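Local coordinates for DNA polymerase (Pyrobaculum calidifontis, PDB 5MDN), which probably catalyses DNA-directed DNA synthesis, adding 2'-deoxyribonucleoside 5'-triphosphates to a growing strand with release of diphosphate, as a family B polymerase, at residues A[415-420]-A[587-592]; A[543-548]-A[577-582]; A[552-557]-A[564-569]; A[606-611]-A[641-646]. All coordinates share one frame; numbering follows the deposited sequence.

Contact 1. Residues A[415-420]-A[587-592]; sequences DVLVLD and IKVDKD
Strands 416-420 and 588-592 run antiparallel with a marked twist, 138° between their directions, and a classic beta bulge breaks their pairing. The two belong to the five-stranded sheet of the polymerase palm, where 588-593 is an outermost strand. D420 opens the DFSSMYP sequence, motif A of family B polymerases. At the bulge D590 and K591 both face V418. V418 O accepts D590 N at 2.6 Å, nearly along the C=O axis, and K591 N only weakly. V418 N in turn gives an almost straight bond to K591 O, 2.9 Å long. Beyond the bulge D420 N donates to K588 O at 2.9 Å.

L417, L419, V589 and D592 share one face of the sheet. L419 CD2 meets V589 CG2 at 3.7 Å, the two side chains crossing obliquely. I587 crosses L419 at about a right angle and sets CG2 against L419 CB, 3.9 Å away. Its CD1 lies beside the carbonyl of D420. V576 and V579 of helix 572-583 also touch I587. An alanine here would remove CG1, CG2 and CD1 and would probably loosen the packing on L419 and on helix 572-583.

V418, D420 and K591 occupy the other face. D420 OD1 is bonded to S422 OG. D420 OD2 lies 4.4 Å from D590 OD1, so the two carboxylates probably raise each other's pKa. V418 packs alongside K591, with V418 CG2 4.1 Å from K591 CB.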
loop_
_atom_site.group_PDB
_atom_site.type_symbol
_atom_site.label_atom_id
_atom_site.label_comp_id
_atom_site.label_asym_id
_atom_site.label_seq_id
_atom_site.Cartn_x
_atom_site.Cartn_y
_atom_site.Cartn_z
ATOM N N ASP A 415 5.275 16.325 26.149
ATOM C CA ASP A 415 5.549 17.391 25.187
ATOM C C ASP A 415 6.737 17.050 24.295
ATOM O O ASP A 415 7.859 17.497 24.550
ATOM C CB ASP A 415 5.795 18.720 25.909
ATOM C CG ASP A 415 4.556 19.246 26.606
ATOM O OD1 ASP A 415 3.441 19.032 26.082
ATOM O OD2 ASP A 415 4.697 19.878 27.674
ATOM N N VAL A 416 6.502 16.279 23.236
ATOM C CA VAL A 416 7.564 15.778 22.372
ATOM C C VAL A 416 7.238 16.140 20.932
ATOM O O VAL A 416 6.109 15.930 20.474
ATOM C CB VAL A 416 7.742 14.254 22.518
ATOM C CG1 VAL A 416 8.777 13.736 21.531
ATOM C CG2 VAL A 416 8.129 13.897 23.946
ATOM N N LEU A 417 8.224 16.685 20.221
ATOM C CA LEU A 417 8.121 16.958 18.795
ATOM C C LEU A 417 8.945 15.941 18.017
ATOM O O LEU A 417 10.084 15.633 18.388
ATOM C CB LEU A 417 8.603 18.376 18.463
ATOM C CG LEU A 417 7.865 19.551 19.104
ATOM C CD1 LEU A 417 8.403 20.869 18.564
ATOM C CD2 LEU A 417 6.372 19.439 18.855
ATOM N N VAL A 418 8.365 15.423 16.938
ATOM C CA VAL A 418 9.054 14.519 16.025
ATOM C C VAL A 418 9.440 15.304 14.778
ATOM O O VAL A 418 8.572 15.842 14.078
ATOM C CB VAL A 418 8.181 13.306 15.670
ATOM C CG1 VAL A 418 8.908 12.404 14.683
ATOM C CG2 VAL A 418 7.811 12.539 16.928
ATOM N N LEU A 419 10.737 15.368 14.495
ATOM C CA LEU A 419 11.253 16.114 13.356
ATOM C C LEU A 419 11.525 15.156 12.204
ATOM O O LEU A 419 12.201 14.137 12.383
ATOM C CB LEU A 419 12.524 16.875 13.734
ATOM C CG LEU A 419 12.355 17.940 14.823
ATOM C CD1 LEU A 419 13.701 18.444 15.322
ATOM C CD2 LEU A 419 11.503 19.091 14.315
ATOM N N ASP A 420 11.003 15.491 11.028
ATOM C CA ASP A 420 11.120 14.643 9.848
ATOM C C ASP A 420 12.439 14.930 9.137
ATOM O O ASP A 420 12.709 16.074 8.759
ATOM C CB ASP A 420 9.939 14.872 8.904
ATOM C CG ASP A 420 9.816 13.788 7.850
ATOM O OD1 ASP A 420 10.654 12.864 7.840
ATOM O OD2 ASP A 420 8.882 13.869 7.024
ATOM N N ILE A 587 13.621 20.672 7.178
ATOM C CA ILE A 587 13.096 19.862 8.270
ATOM C C ILE A 587 11.729 20.403 8.666
ATOM O O ILE A 587 11.520 21.622 8.700
ATOM C CB ILE A 587 14.063 19.854 9.472
ATOM C CG1 ILE A 587 15.417 19.266 9.070
ATOM C CG2 ILE A 587 13.475 19.076 10.641
ATOM C CD1 ILE A 587 15.343 17.867 8.500
ATOM N N LYS A 588 10.802 19.495 8.968
ATOM C CA LYS A 588 9.449 19.865 9.359
ATOM C C LYS A 588 9.004 19.001 10.528
ATOM O O LYS A 588 9.356 17.823 10.622
ATOM C CB LYS A 588 8.450 19.719 8.199
ATOM C CG LYS A 588 7.070 20.316 8.491
ATOM C CD LYS A 588 6.185 20.397 7.251
ATOM C CE LYS A 588 6.772 21.332 6.209
ATOM N NZ LYS A 588 6.883 22.717 6.750
ATOM N N VAL A 589 8.218 19.605 11.417
ATOM C CA VAL A 589 7.661 18.888 12.557
ATOM C C VAL A 589 6.625 17.895 12.050
ATOM O O VAL A 589 5.587 18.283 11.504
ATOM C CB VAL A 589 7.059 19.864 13.572
ATOM C CG1 VAL A 589 6.331 19.097 14.659
ATOM C CG2 VAL A 589 8.155 20.744 14.158
ATOM N N ASP A 590 6.905 16.604 12.229
ATOM C CA ASP A 590 5.989 15.574 11.758
ATOM C C ASP A 590 4.836 15.368 12.734
ATOM O O ASP A 590 3.670 15.337 12.326
ATOM C CB ASP A 590 6.741 14.258 11.536
ATOM C CG ASP A 590 5.969 13.285 10.675
ATOM O OD1 ASP A 590 5.403 13.719 9.651
ATOM O OD2 ASP A 590 5.923 12.088 11.027
ATOM N N LYS A 591 5.139 15.235 14.024
ATOM C CA LYS A 591 4.119 14.997 15.035
ATOM C C LYS A 591 4.387 15.866 16.254
ATOM O O LYS A 591 5.541 16.065 16.643
ATOM C CB LYS A 591 4.075 13.519 15.450
ATOM C CG LYS A 591 3.651 12.570 14.343
ATOM C CD LYS A 591 2.195 12.772 13.961
ATOM C CE LYS A 591 1.826 11.931 12.748
ATOM N NZ LYS A 591 1.643 10.499 13.109
ATOM N N ASP A 592 3.313 16.378 16.853
ATOM C CA ASP A 592 3.373 17.113 18.115
ATOM C C ASP A 592 2.615 16.284 19.146
ATOM O O ASP A 592 1.382 16.333 19.209
ATOM C CB ASP A 592 2.781 18.515 17.971
ATOM C CG ASP A 592 2.843 19.314 19.263
ATOM O OD1 ASP A 592 3.522 18.871 20.215
ATOM O OD2 ASP A 592 2.214 20.392 19.326
#

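Contact 2. Residues A[543-548]-A[577-582]; sequences LDVVEY and KYVEER
This is a helix-helix contact in the polymerase palm, between helices 528-551 and 572-583. Their segment axes lie 11.2 Å apart at 134°.

Aromatic stacking carries the centre. The rings of Y548 and Y578 reach toward each other from the two helices and lie face to face, planes only 5° apart. Their centroids are 3.5 Å apart, so there is little slip, and Y578 CD1 sits over the middle of the Y548 ring. Each CG is anti to its backbone N. R582 CB covers the opposite face of the Y578 ring, near the rim.

Polar contacts lie at the Y578 tip. Y578 OH donates to D544 OD1 at 2.6 Å, on the syn lone pair. The carboxylate is nearly coplanar with the ring, so the bond and the stack together fix its rotation. A leucine at Y578 would lose the stack and the hydroxyl bond and would probably leave D544 less firmly held.

Apolar packing lies deeper, where V545 CG1 meets V579 CG2 at 3.9 Å. F421 also touches V545.

A weak salt bridge completes the contact: R582 NH1 stands 3.3 Å from D544 OD2, its guanidinium turned 89° to the carboxylate.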
loop_
_atom_site.group_PDB
_atom_site.type_symbol
_atom_site.label_atom_id
_atom_site.label_comp_id
_atom_site.label_asym_id
_atom_site.label_seq_id
_atom_site.Cartn_x
_atom_site.Cartn_y
_atom_site.Cartn_z
ATOM N N LEU A 543 24.678 13.020 13.836
ATOM C CA LEU A 543 25.485 13.268 15.028
ATOM C C LEU A 543 25.856 14.739 15.158
ATOM O O LEU A 543 26.020 15.244 16.275
ATOM C CB LEU A 543 26.742 12.398 15.003
ATOM C CG LEU A 543 26.647 11.004 15.630
ATOM C CD1 LEU A 543 25.820 10.056 14.780
ATOM C CD2 LEU A 543 28.040 10.433 15.862
ATOM N N ASP A 544 26.011 15.439 14.032
ATOM C CA ASP A 544 26.251 16.876 14.084
ATOM C C ASP A 544 25.031 17.617 14.619
ATOM O O ASP A 544 25.163 18.541 15.429
ATOM C CB ASP A 544 26.640 17.393 12.697
ATOM C CG ASP A 544 26.828 18.901 12.663
ATOM O OD1 ASP A 544 25.815 19.632 12.635
ATOM O OD2 ASP A 544 27.992 19.357 12.668
ATOM N N VAL A 545 23.833 17.229 14.170
ATOM C CA VAL A 545 22.626 17.945 14.571
ATOM C C VAL A 545 22.245 17.623 16.013
ATOM O O VAL A 545 21.652 18.462 16.704
ATOM C CB VAL A 545 21.484 17.626 13.585
ATOM C CG1 VAL A 545 20.178 18.265 14.028
ATOM C CG2 VAL A 545 21.848 18.098 12.188
ATOM N N VAL A 546 22.599 16.436 16.512
ATOM C CA VAL A 546 22.348 16.144 17.922
ATOM C C VAL A 546 23.333 16.903 18.806
ATOM O O VAL A 546 22.976 17.372 19.894
ATOM C CB VAL A 546 22.372 14.625 18.194
ATOM C CG1 VAL A 546 21.472 13.890 17.209
ATOM C CG2 VAL A 546 23.785 14.059 18.170
ATOM N N GLU A 547 24.586 17.038 18.360
ATOM C CA GLU A 547 25.565 17.796 19.131
ATOM C C GLU A 547 25.231 19.283 19.132
ATOM O O GLU A 547 25.381 19.957 20.158
ATOM C CB GLU A 547 26.970 17.558 18.579
ATOM C CG GLU A 547 28.043 18.445 19.195
ATOM C CD GLU A 547 28.137 18.295 20.703
ATOM O OE1 GLU A 547 27.922 17.173 21.209
ATOM O OE2 GLU A 547 28.422 19.303 21.383
ATOM N N TYR A 548 24.772 19.812 17.994
ATOM C CA TYR A 548 24.354 21.208 17.957
ATOM C C TYR A 548 23.076 21.429 18.756
ATOM O O TYR A 548 22.897 22.500 19.347
ATOM C CB TYR A 548 24.165 21.668 16.510
ATOM C CG TYR A 548 23.870 23.146 16.377
ATOM C CD1 TYR A 548 24.901 24.074 16.289
ATOM C CD2 TYR A 548 22.562 23.614 16.337
ATOM C CE1 TYR A 548 24.638 25.425 16.168
ATOM C CE2 TYR A 548 22.290 24.963 16.217
ATOM C CZ TYR A 548 23.330 25.865 16.133
ATOM O OH TYR A 548 23.063 27.209 16.012
ATOM N N LYS A 577 16.140 25.877 11.676
ATOM C CA LYS A 577 16.790 26.866 10.824
ATOM C C LYS A 577 18.282 26.588 10.685
ATOM O O LYS A 577 18.887 26.953 9.670
ATOM C CB LYS A 577 16.528 28.268 11.375
ATOM C CG LYS A 577 16.675 29.381 10.350
ATOM C CD LYS A 577 16.136 30.695 10.898
ATOM C CE LYS A 577 16.106 31.772 9.827
ATOM N NZ LYS A 577 15.159 32.866 10.180
ATOM N N TYR A 578 18.889 25.954 11.693
ATOM C CA TYR A 578 20.291 25.554 11.595
ATOM C C TYR A 578 20.490 24.520 10.492
ATOM O O TYR A 578 21.384 24.662 9.650
ATOM C CB TYR A 578 20.772 25.011 12.942
ATOM C CG TYR A 578 22.090 24.267 12.894
ATOM C CD1 TYR A 578 23.300 24.951 12.861
ATOM C CD2 TYR A 578 22.124 22.878 12.909
ATOM C CE1 TYR A 578 24.506 24.270 12.824
ATOM C CE2 TYR A 578 23.322 22.191 12.875
ATOM C CZ TYR A 578 24.510 22.891 12.833
ATOM O OH TYR A 578 25.704 22.207 12.798
ATOM N N VAL A 579 19.660 23.473 10.479
ATOM C CA VAL A 579 19.832 22.393 9.509
ATOM C C VAL A 579 19.629 22.898 8.086
ATOM O O VAL A 579 20.274 22.413 7.148
ATOM C CB VAL A 579 18.879 21.227 9.839
ATOM C CG1 VAL A 579 19.101 20.063 8.886
ATOM C CG2 VAL A 579 19.073 20.773 11.277
ATOM N N GLU A 580 18.745 23.880 7.897
ATOM C CA GLU A 580 18.579 24.475 6.575
ATOM C C GLU A 580 19.829 25.247 6.163
ATOM O O GLU A 580 20.361 25.048 5.065
ATOM C CB GLU A 580 17.350 25.382 6.558
ATOM C CG GLU A 580 16.646 25.474 5.204
ATOM C CD GLU A 580 17.545 25.994 4.097
ATOM O OE1 GLU A 580 17.921 27.184 4.150
ATOM O OE2 GLU A 580 17.877 25.210 3.179
ATOM N N GLU A 581 20.302 26.148 7.024
ATOM C CA GLU A 581 21.457 26.971 6.676
ATOM C C GLU A 581 22.735 26.138 6.608
ATOM O O GLU A 581 23.555 26.321 5.701
ATOM C CB GLU A 581 21.597 28.118 7.676
ATOM C CG GLU A 581 20.478 29.146 7.571
ATOM C CD GLU A 581 20.643 30.303 8.535
ATOM O OE1 GLU A 581 21.647 30.323 9.277
ATOM O OE2 GLU A 581 19.767 31.195 8.552
ATOM N N ARG A 582 22.918 25.215 7.554
ATOM C CA ARG A 582 24.146 24.426 7.617
ATOM C C ARG A 582 24.163 23.302 6.589
ATOM O O ARG A 582 25.162 23.110 5.887
ATOM C CB ARG A 582 24.316 23.852 9.026
ATOM C CG ARG A 582 25.497 22.904 9.216
ATOM C CD ARG A 582 26.827 23.449 8.740
ATOM N NE ARG A 582 27.755 22.359 8.438
ATOM C CZ ARG A 582 28.407 21.647 9.354
ATOM N NH1 ARG A 582 28.238 21.903 10.644
ATOM N NH2 ARG A 582 29.227 20.674 8.978
#

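Contact 3. Residues A[552-557]-A[564-569]; sequences LGIEVI and LFVKKS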
loop_
_atom_site.group_PDB
_atom_site.type_symbol
_atom_site.label_atom_id
_atom_site.label_comp_id
_atom_site.label_asym_id
_atom_site.label_seq_id
_atom_site.Cartn_x
_atom_site.Cartn_y
_atom_site.Cartn_z
ATOM N N LEU A 552 21.886 24.144 22.279
ATOM C CA LEU A 552 20.643 24.768 22.688
ATOM C C LEU A 552 20.042 23.960 23.838
ATOM O O LEU A 552 20.536 22.892 24.202
ATOM C CB LEU A 552 19.669 24.855 21.513
ATOM C CG LEU A 552 20.195 25.426 20.193
ATOM C CD1 LEU A 552 20.296 24.329 19.145
ATOM C CD2 LEU A 552 19.307 26.553 19.701
ATOM N N GLY A 553 18.961 24.476 24.411
ATOM C CA GLY A 553 18.324 23.788 25.515
ATOM C C GLY A 553 17.348 22.729 25.039
ATOM O O GLY A 553 16.183 22.727 25.452
ATOM N N ILE A 554 17.807 21.818 24.184
ATOM C CA ILE A 554 16.937 20.851 23.519
ATOM C C ILE A 554 17.354 19.438 23.912
ATOM O O ILE A 554 18.447 18.980 23.555
ATOM C CB ILE A 554 16.966 21.020 21.995
ATOM C CG1 ILE A 554 16.435 22.400 21.604
ATOM C CG2 ILE A 554 16.157 19.921 21.320
ATOM C CD1 ILE A 554 16.466 22.668 20.117
ATOM N N GLU A 555 16.480 18.751 24.647
ATOM C CA GLU A 555 16.674 17.346 24.984
ATOM C C GLU A 555 16.297 16.468 23.794
ATOM O O GLU A 555 15.253 16.675 23.167
ATOM C CB GLU A 555 15.837 16.972 26.207
ATOM C CG GLU A 555 16.138 15.594 26.773
ATOM C CD GLU A 555 15.025 15.078 27.666
ATOM O OE1 GLU A 555 13.977 15.753 27.760
ATOM O OE2 GLU A 555 15.195 14.000 28.272
ATOM N N VAL A 556 17.145 15.491 23.481
ATOM C CA VAL A 556 16.914 14.564 22.378
ATOM C C VAL A 556 16.636 13.191 22.978
ATOM O O VAL A 556 17.543 12.539 23.512
ATOM C CB VAL A 556 18.099 14.519 21.406
ATOM C CG1 VAL A 556 17.866 13.461 20.339
ATOM C CG2 VAL A 556 18.310 15.885 20.768
ATOM N N ILE A 557 15.378 12.753 22.893
ATOM C CA ILE A 557 14.980 11.486 23.499
ATOM C C ILE A 557 15.289 10.312 22.579
ATOM O O ILE A 557 15.687 9.236 23.040
ATOM C CB ILE A 557 13.482 11.533 23.847
ATOM C CG1 ILE A 557 13.143 12.814 24.611
ATOM C CG2 ILE A 557 13.073 10.298 24.630
ATOM C CD1 ILE A 557 11.669 13.161 24.577
ATOM N N LEU A 564 14.315 12.263 14.415
ATOM C CA LEU A 564 14.702 12.309 15.819
ATOM C C LEU A 564 13.617 13.004 16.632
ATOM O O LEU A 564 12.982 13.950 16.158
ATOM C CB LEU A 564 16.071 12.993 16.024
ATOM C CG LEU A 564 16.505 14.316 15.384
ATOM C CD1 LEU A 564 15.710 15.511 15.881
ATOM C CD2 LEU A 564 17.989 14.532 15.637
ATOM N N PHE A 565 13.401 12.514 17.849
ATOM C CA PHE A 565 12.386 13.048 18.749
ATOM C C PHE A 565 13.060 14.006 19.722
ATOM O O PHE A 565 14.088 13.668 20.315
ATOM C CB PHE A 565 11.675 11.932 19.523
ATOM C CG PHE A 565 10.847 10.992 18.668
ATOM C CD1 PHE A 565 11.167 10.733 17.344
ATOM C CD2 PHE A 565 9.748 10.349 19.216
ATOM C CE1 PHE A 565 10.406 9.866 16.582
ATOM C CE2 PHE A 565 8.983 9.482 18.460
ATOM C CZ PHE A 565 9.312 9.240 17.142
ATOM N N VAL A 566 12.481 15.195 19.890
ATOM C CA VAL A 566 13.039 16.211 20.774
ATOM C C VAL A 566 11.931 16.786 21.646
ATOM O O VAL A 566 10.744 16.711 21.322
ATOM C CB VAL A 566 13.752 17.345 20.002
ATOM C CG1 VAL A 566 14.921 16.796 19.198
ATOM C CG2 VAL A 566 12.770 18.073 19.094
ATOM N N LYS A 567 12.344 17.367 22.770
ATOM C CA LYS A 567 11.406 18.008 23.679
ATOM C C LYS A 567 10.948 19.345 23.106
ATOM O O LYS A 567 11.740 20.098 22.531
ATOM C CB LYS A 567 12.055 18.208 25.049
ATOM C CG LYS A 567 11.113 18.733 26.120
ATOM C CD LYS A 567 10.162 17.650 26.605
ATOM C CE LYS A 567 10.733 16.878 27.782
ATOM N NZ LYS A 567 10.063 17.268 29.057
ATOM N N LYS A 568 9.660 19.638 23.266
ATOM C CA LYS A 568 9.076 20.845 22.691
ATOM C C LYS A 568 9.580 22.078 23.433
ATOM O O LYS A 568 9.429 22.183 24.655
ATOM C CB LYS A 568 7.552 20.771 22.753
ATOM C CG LYS A 568 6.835 21.963 22.134
ATOM C CD LYS A 568 5.325 21.816 22.266
ATOM C CE LYS A 568 4.581 23.003 21.672
ATOM N NZ LYS A 568 4.579 22.981 20.184
ATOM N N SER A 569 10.178 23.007 22.695
ATOM C CA SER A 569 10.628 24.270 23.258
ATOM C C SER A 569 10.614 25.326 22.163
ATOM O O SER A 569 10.352 25.036 20.994
ATOM C CB SER A 569 12.026 24.147 23.875
ATOM O OG SER A 569 12.999 23.884 22.881
#
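V556 and V566 form the firm centre of this beta hairpin. They are an antiparallel non-hydrogen-bonded pair, and backbone bonds hold them on both sides. K567 N donates to E555 O at 3.0 Å, in the carbonyl plane. I557 N donates to F565 O, also at 3.0 Å, but from 31° above the carbonyl plane and at a more bent angle of 138°. V556 and V566 lie side by side, and V556 CG2 touches V566 CG1 at 3.8 Å. That methyl is anti to the V566 carbonyl carbon, chi1 -61°. I554 crosses obliquely and brings its CG2 to 3.8 Å from V566 CB. These three side chains make a compact apolar patch.

The other side is looser. E555 and K567 lie alongside each other and point the same way. E555 is extended, while K567 is bent along its length. E555 OE1 meets K567 CE at 3.4 Å, yet K567 NZ stays 4.4 Å from OE1, beyond a salt bridge. The attraction is therefore probably modest. Just before I554 the chain bends through an inverse gamma turn centred on G553. S569 OG approaches I554 CG1 only at 4.0 Å and makes a weak bond to A571 N.

The hairpin tip carries YGDTDS, motif C of family B polymerases. F565 meets the rings of Y558 and Y605 edge to face. Strand 563-567 pairs with strand 416-420 on its other edge. Helix 528-551 touches V556 through A549 and L564 through V546, and helix 572-583 touches I554 through L575.

Contact 4. Residues A[606-611]-A[641-646]; sequences AGLLRD and ILKSKS
L642, near the end of helix 628-643, makes the largest single contribution to this buried contact with strand 605-609. L642 CB points at the strand and meets L608 CB at 4.2 Å. CG is anti to the carbonyl carbon, chi1 -73°, and this directs the branch along the strand toward A606. At the tip the two methyls part. L642 CD1 rests 3.9 Å from A606 CB and 4.0 Å from G607 N. L642 CD2 lies 3.8 Å from A606 O. G607 has no side chain, and its backbone lies directly beside the leucine.

L608 answers from the strand. Its CG is anti to the backbone N, and L608 CD2 reaches 3.6 Å from L642 O. The same methyl touches the stem of K643, with L608 CD2 4.1 Å from K643 CG, the two side chains crossing at about a right angle. No hydrogen bond joins the two segments. R595 NH1 bonds to L642 O, and K643 NZ forms a salt bridge with E639. S644 OG donates to I641 O at 2.9 Å.

I614 on the next strand touches both L608 and L642, so the leucine of the helix sits over two strands. A606 directly follows the KxY sequence of family B polymerases, which ends at Y605. The whole is a helix end packed on a small antiparallel sheet, consistent with the junction of palm and thumb in this family.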
loop_
_atom_site.group_PDB
_atom_site.type_symbol
_atom_site.label_atom_id
_atom_site.label_comp_id
_atom_site.label_asym_id
_atom_site.label_seq_id
_atom_site.Cartn_x
_atom_site.Cartn_y
_atom_site.Cartn_z
ATOM N N ALA A 606 3.980 4.519 21.856
ATOM C CA ALA A 606 2.658 5.087 21.657
ATOM C C ALA A 606 2.722 6.582 21.932
ATOM O O ALA A 606 3.525 7.041 22.751
ATOM C CB ALA A 606 1.623 4.425 22.567
ATOM N N GLY A 607 1.873 7.340 21.247
ATOM C CA GLY A 607 1.909 8.783 21.376
ATOM C C GLY A 607 0.538 9.424 21.365
ATOM O O GLY A 607 -0.351 8.999 20.622
ATOM N N LEU A 608 0.359 10.453 22.190
ATOM C CA LEU A 608 -0.921 11.137 22.349
ATOM C C LEU A 608 -0.835 12.483 21.641
ATOM O O LEU A 608 -0.073 13.361 22.058
ATOM C CB LEU A 608 -1.263 11.307 23.828
ATOM C CG LEU A 608 -2.507 12.125 24.179
ATOM C CD1 LEU A 608 -3.757 11.500 23.583
ATOM C CD2 LEU A 608 -2.642 12.263 25.688
ATOM N N LEU A 609 -1.614 12.640 20.576
ATOM C CA LEU A 609 -1.631 13.883 19.822
ATOM C C LEU A 609 -2.477 14.934 20.537
ATOM O O LEU A 609 -3.285 14.628 21.419
ATOM C CB LEU A 609 -2.166 13.650 18.408
ATOM C CG LEU A 609 -1.349 12.717 17.510
ATOM C CD1 LEU A 609 -2.150 12.320 16.282
ATOM C CD2 LEU A 609 -0.042 13.382 17.108
ATOM N N ARG A 610 -2.270 16.194 20.145
ATOM C CA ARG A 610 -2.972 17.300 20.789
ATOM C C ARG A 610 -4.484 17.189 20.625
ATOM O O ARG A 610 -5.234 17.611 21.513
ATOM C CB ARG A 610 -2.476 18.633 20.227
ATOM C CG ARG A 610 -0.999 18.901 20.461
ATOM C CD ARG A 610 -0.713 19.233 21.917
ATOM N NE ARG A 610 0.710 19.454 22.160
ATOM C CZ ARG A 610 1.251 19.595 23.366
ATOM N NH1 ARG A 610 0.486 19.541 24.450
ATOM N NH2 ARG A 610 2.556 19.796 23.491
ATOM N N ASP A 611 -4.951 16.632 19.508
ATOM C CA ASP A 611 -6.381 16.461 19.286
ATOM C C ASP A 611 -6.964 15.261 20.024
ATOM O O ASP A 611 -8.175 15.032 19.939
ATOM C CB ASP A 611 -6.674 16.344 17.785
ATOM C CG ASP A 611 -6.032 15.123 17.151
ATOM O OD1 ASP A 611 -5.201 14.464 17.812
ATOM O OD2 ASP A 611 -6.361 14.822 15.985
ATOM N N ILE A 641 -2.043 5.365 30.581
ATOM C CA ILE A 641 -0.674 5.803 30.836
ATOM C C ILE A 641 -0.386 7.115 30.116
ATOM O O ILE A 641 0.249 8.018 30.674
ATOM C CB ILE A 641 0.320 4.698 30.433
ATOM C CG1 ILE A 641 0.152 3.480 31.344
ATOM C CG2 ILE A 641 1.750 5.208 30.490
ATOM C CD1 ILE A 641 0.728 2.207 30.781
ATOM N N LEU A 642 -0.858 7.249 28.874
ATOM C CA LEU A 642 -0.571 8.448 28.094
ATOM C C LEU A 642 -1.309 9.672 28.616
ATOM O O LEU A 642 -0.851 10.798 28.392
ATOM C CB LEU A 642 -0.926 8.222 26.622
ATOM C CG LEU A 642 -0.001 7.304 25.823
ATOM C CD1 LEU A 642 -0.584 7.030 24.447
ATOM C CD2 LEU A 642 1.386 7.913 25.717
ATOM N N LYS A 643 -2.434 9.486 29.303
ATOM C CA LYS A 643 -3.205 10.599 29.838
ATOM C C LYS A 643 -2.883 10.902 31.293
ATOM O O LYS A 643 -3.417 11.872 31.841
ATOM C CB LYS A 643 -4.705 10.327 29.683
ATOM C CG LYS A 643 -5.182 10.315 28.242
ATOM C CD LYS A 643 -6.694 10.196 28.143
ATOM C CE LYS A 643 -7.131 10.124 26.689
ATOM N NZ LYS A 643 -8.562 9.743 26.549
ATOM N N SER A 644 -2.025 10.108 31.930
ATOM C CA SER A 644 -1.603 10.363 33.298
ATOM C C SER A 644 -0.356 11.240 33.310
ATOM O O SER A 644 0.600 10.985 32.571
ATOM C CB SER A 644 -1.326 9.050 34.032
ATOM O OG SER A 644 -0.179 8.401 33.508
ATOM N N LYS A 645 -0.368 12.267 34.156
ATOM C CA LYS A 645 0.846 13.004 34.478
ATOM C C LYS A 645 1.629 12.239 35.541
ATOM O O LYS A 645 1.047 11.767 36.524
ATOM C CB LYS A 645 0.498 14.408 34.975
ATOM C CG LYS A 645 -0.339 15.226 34.005
ATOM C CD LYS A 645 -0.886 16.467 34.689
ATOM C CE LYS A 645 -2.047 17.074 33.914
ATOM N NZ LYS A 645 -1.619 17.703 32.633
ATOM N N SER A 646 2.938 12.077 35.312
ATOM C CA SER A 646 3.862 11.401 36.224
ATOM C C SER A 646 3.685 9.884 36.184
ATOM O O SER A 646 2.604 9.380 35.856
ATOM C CB SER A 646 3.707 11.926 37.657
ATOM O OG SER A 646 2.818 11.109 38.395
#

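In the fold
From the N terminus, segment 415-420 opens contact 1. Helix 528-551 then opens contact 2, and segment 552-557 opens contact 3. Contact 3 closes first, as a short hairpin. Contact 2 closes around it at 577-582, and contact 1 closes around both at 587-592. None of these loops cross. Contacts 1 and 3 share one sheet, where strand 416-420 also pairs with strand 563-567. Contact 2 joins helices that pack against it, with V579 on I587 and V546 on L564. Contact 4 follows in series and ties a second sheet to helix 628-643. R610 links it back to contact 1 through a salt bridge with D415.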